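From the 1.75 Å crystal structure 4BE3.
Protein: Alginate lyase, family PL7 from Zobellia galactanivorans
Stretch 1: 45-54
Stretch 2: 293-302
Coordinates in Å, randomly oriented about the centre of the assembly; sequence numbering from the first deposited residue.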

# COMPACT_ATOMS: atom_id res chain seq x y z
N ASP A 45 -4.81 22.43 19.73
CA ASP A 45 -6.05 21.68 19.59
C ASP A 45 -5.68 20.15 19.59
O ASP A 45 -4.64 19.79 19.01
CB ASP A 45 -6.65 22.04 18.27
CG ASP A 45 -7.19 23.53 18.29
OD1 ASP A 45 -7.86 23.87 19.27
OD2 ASP A 45 -6.91 24.25 17.35
N TRP A 46 -6.57 19.31 20.12
CA TRP A 46 -6.26 17.86 20.23
C TRP A 46 -7.48 17.11 19.75
O TRP A 46 -8.60 17.55 19.98
CB TRP A 46 -6.04 17.50 21.79
CG TRP A 46 -4.88 18.17 22.40
CD1 TRP A 46 -4.81 19.45 22.98
CD2 TRP A 46 -3.53 17.61 22.56
NE1 TRP A 46 -3.51 19.74 23.38
CE2 TRP A 46 -2.70 18.67 23.19
CE3 TRP A 46 -2.95 16.37 22.29
CZ2 TRP A 46 -1.34 18.49 23.47
CZ3 TRP A 46 -1.57 16.18 22.58
CH2 TRP A 46 -0.81 17.21 23.19
N VAL A 47 -7.26 15.95 19.13
CA VAL A 47 -8.30 15.11 18.77
C VAL A 47 -8.49 14.14 19.97
O VAL A 47 -7.46 13.48 20.35
CB VAL A 47 -7.89 14.27 17.56
CG1 VAL A 47 -9.00 13.30 17.26
CG2 VAL A 47 -7.58 15.23 16.34
N VAL A 48 -9.70 14.10 20.52
CA VAL A 48 -9.93 13.29 21.70
C VAL A 48 -10.55 12.02 21.27
O VAL A 48 -11.54 12.06 20.53
CB VAL A 48 -10.88 14.02 22.67
CG1 VAL A 48 -11.26 13.16 23.92
CG2 VAL A 48 -10.29 15.33 23.19
N PHE A 49 -10.10 10.86 21.83
CA PHE A 49 -10.81 9.67 21.65
C PHE A 49 -11.20 9.22 23.09
O PHE A 49 -10.25 9.11 23.98
CB PHE A 49 -9.86 8.57 21.13
CG PHE A 49 -9.36 8.88 19.70
CD1 PHE A 49 -8.29 9.75 19.51
CD2 PHE A 49 -10.01 8.27 18.60
CE1 PHE A 49 -7.87 10.11 18.17
CE2 PHE A 49 -9.57 8.56 17.28
CZ PHE A 49 -8.49 9.45 17.10
N LYS A 50 -12.49 9.01 23.31
CA LYS A 50 -12.91 8.71 24.68
C LYS A 50 -13.81 7.50 24.55
O LYS A 50 -14.60 7.38 23.56
CB LYS A 50 -13.61 9.90 25.21
CG LYS A 50 -14.05 9.70 26.73
CD LYS A 50 -14.87 10.94 27.18
CE LYS A 50 -15.10 10.76 28.70
NZ LYS A 50 -15.70 12.01 29.27
N THR A 51 -13.65 6.53 25.46
CA THR A 51 -14.50 5.34 25.35
C THR A 51 -14.73 4.74 26.76
O THR A 51 -13.81 4.71 27.57
CB THR A 51 -13.81 4.30 24.43
OG1 THR A 51 -14.59 3.11 24.34
CG2 THR A 51 -12.39 3.84 25.00
N PRO A 52 -15.89 4.17 26.98
CA PRO A 52 -16.09 3.61 28.35
C PRO A 52 -15.48 2.22 28.43
O PRO A 52 -15.01 1.66 27.40
CB PRO A 52 -17.68 3.50 28.39
CG PRO A 52 -18.01 3.11 26.92
CD PRO A 52 -17.11 4.03 26.15
N ASN A 53 -15.51 1.63 29.65
CA ASN A 53 -15.03 0.30 29.79
C ASN A 53 -15.95 -0.76 29.13
O ASN A 53 -15.50 -1.78 28.65
CB ASN A 53 -15.04 0.01 31.36
CG ASN A 53 -13.86 0.67 32.12
OD1 ASN A 53 -12.97 1.33 31.53
ND2 ASN A 53 -13.89 0.49 33.50
N SER A 54 -17.28 -0.44 29.09
CA SER A 54 -18.18 -1.36 28.49
C SER A 54 -19.19 -0.56 27.62
O SER A 54 -20.03 0.16 28.15
CB SER A 54 -18.86 -2.20 29.62
OG SER A 54 -19.90 -2.95 29.04
N GLY A 293 -15.28 7.35 36.38
CA GLY A 293 -13.90 6.91 36.12
C GLY A 293 -13.76 5.64 35.30
O GLY A 293 -12.63 5.14 35.18
N SER A 294 -14.84 5.08 34.80
CA SER A 294 -14.80 3.79 34.13
C SER A 294 -14.69 4.05 32.61
O SER A 294 -15.54 3.64 31.78
CB SER A 294 -16.06 3.02 34.47
OG SER A 294 -15.95 2.48 35.76
N TYR A 295 -13.55 4.65 32.24
CA TYR A 295 -13.32 4.92 30.81
C TYR A 295 -11.88 5.25 30.56
O TYR A 295 -11.05 5.44 31.51
CB TYR A 295 -14.17 6.17 30.38
CG TYR A 295 -13.75 7.45 31.06
CD1 TYR A 295 -14.24 7.79 32.30
CD2 TYR A 295 -12.89 8.35 30.41
CE1 TYR A 295 -13.90 9.00 32.93
CE2 TYR A 295 -12.51 9.57 31.05
CZ TYR A 295 -13.04 9.87 32.28
OH TYR A 295 -12.70 11.08 32.88
N ALA A 296 -11.53 5.31 29.23
CA ALA A 296 -10.21 5.73 28.91
C ALA A 296 -10.35 6.91 27.96
O ALA A 296 -11.35 7.02 27.25
CB ALA A 296 -9.52 4.55 28.13
N GLU A 297 -9.35 7.76 27.94
CA GLU A 297 -9.43 8.93 27.12
C GLU A 297 -8.03 9.36 26.68
O GLU A 297 -7.10 9.44 27.51
CB GLU A 297 -10.03 10.08 28.01
CG GLU A 297 -10.13 11.42 27.14
CD GLU A 297 -10.80 12.54 27.92
OE1 GLU A 297 -11.63 12.19 28.84
OE2 GLU A 297 -10.54 13.76 27.68
N VAL A 298 -7.82 9.55 25.39
CA VAL A 298 -6.44 9.71 24.89
C VAL A 298 -6.57 10.91 23.86
O VAL A 298 -7.55 10.90 23.08
CB VAL A 298 -6.04 8.49 24.07
CG1 VAL A 298 -4.57 8.64 23.55
CG2 VAL A 298 -6.07 7.15 24.97
N TRP A 299 -5.61 11.83 23.92
CA TRP A 299 -5.66 13.01 23.04
C TRP A 299 -4.52 12.98 22.11
O TRP A 299 -3.41 12.67 22.51
CB TRP A 299 -5.51 14.23 23.90
CG TRP A 299 -6.66 14.56 24.78
CD1 TRP A 299 -7.77 13.76 25.21
CD2 TRP A 299 -6.83 15.82 25.42
NE1 TRP A 299 -8.57 14.50 26.06
CE2 TRP A 299 -8.04 15.73 26.23
CE3 TRP A 299 -6.07 17.02 25.43
CZ2 TRP A 299 -8.51 16.82 27.00
CZ3 TRP A 299 -6.56 18.11 26.21
CH2 TRP A 299 -7.72 17.99 27.01
N PHE A 300 -4.75 13.25 20.82
CA PHE A 300 -3.64 13.19 19.90
C PHE A 300 -3.46 14.53 19.30
O PHE A 300 -4.49 15.20 18.94
CB PHE A 300 -3.97 12.23 18.73
CG PHE A 300 -3.88 10.77 19.11
CD1 PHE A 300 -4.91 10.20 19.85
CD2 PHE A 300 -2.73 10.06 18.70
CE1 PHE A 300 -4.84 8.85 20.16
CE2 PHE A 300 -2.67 8.66 19.07
CZ PHE A 300 -3.69 8.15 19.85
N LYS A 301 -2.23 14.94 19.13
CA LYS A 301 -2.13 16.22 18.35
C LYS A 301 -1.51 15.96 16.97
O LYS A 301 -1.43 16.85 16.11
CB LYS A 301 -1.31 17.22 19.12
CG LYS A 301 0.08 16.86 19.31
CD LYS A 301 0.59 18.17 19.84
CE LYS A 301 2.04 18.38 19.60
NZ LYS A 301 2.50 19.30 20.70
N GLU A 302 -1.00 14.78 16.76
CA GLU A 302 -0.49 14.50 15.40
C GLU A 302 -0.75 13.03 15.17
O GLU A 302 -0.62 12.17 16.14
CB GLU A 302 1.00 14.74 15.38
CG GLU A 302 1.55 13.92 14.15
CD GLU A 302 2.92 14.33 13.56
OE1 GLU A 302 3.81 14.70 14.33
OE2 GLU A 302 3.14 14.22 12.29
O HOH W 1 -2.94 19.67 16.70
O HOH W 2 -13.68 13.66 29.66

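Two antiparallel strands of this alginate lyase, at least 241 residues apart in sequence, pair edge to edge and bury 846 Å² between them. Gly-293 makes no contact; its backbone angles (83/5) would jam a CB against the preceding carbonyl. Ser-294 O accepts a hydrogen bond from Asn-53 N (2.9 Å), extending the pairing just past Pro-52, which has no amide hydrogen to give. The ring of Tyr-295 lies under the extended, all-t chain of Lys-50: Lys-50 CE sits 4.0 Å and Lys-50 NZ 4.7 Å from the ring centroid, a CH-pi contact combined with a cation-pi one. Ala-296 and Thr-51 exchange two backbone hydrogen bonds, Thr-51 N to Ala-296 O (3.0 Å) and Ala-296 N to Thr-51 O (2.9 Å). Glu-297, beside Lys-50, leaves its OE1 4.1 Å from Lys-50 NZ, too far for a salt bridge; water 2 joins them, donating to Glu-297 OE1 (2.7 Å) and accepting from Lys-50 NZ (2.6 Å). Val-298 repeats the ladder with Phe-49, N to O at 2.8 Å in both directions. Trp-299 shares the face of Glu-297, and its NE1 donates to Glu-297 OE2 (2.7 Å), satisfying the polar atom of a buried indole. Val-48 CG2 packs over that indole, 3.6 Å from the centroid of its five-membered ring, while Trp-46 CG meets Trp-299 CE3 at 3.5 Å, the two ring systems oblique. On the other face, Phe-300 CD1 touches Phe-49 CE1 (3.4 Å), joining two buried rings; its backbone closes the ladder, Val-47 N to Phe-300 O (2.9 Å) and Phe-300 N to Val-47 O (2.8 Å). At the corner, Lys-301 lays its aliphatic CB 3.9 Å from the centroid of the Trp-46 six-membered ring, opposite Trp-299, while water 1 donates to both Lys-301 O (3.3 Å) and Asp-45 O (2.9 Å). Glu-302 points away, exposed.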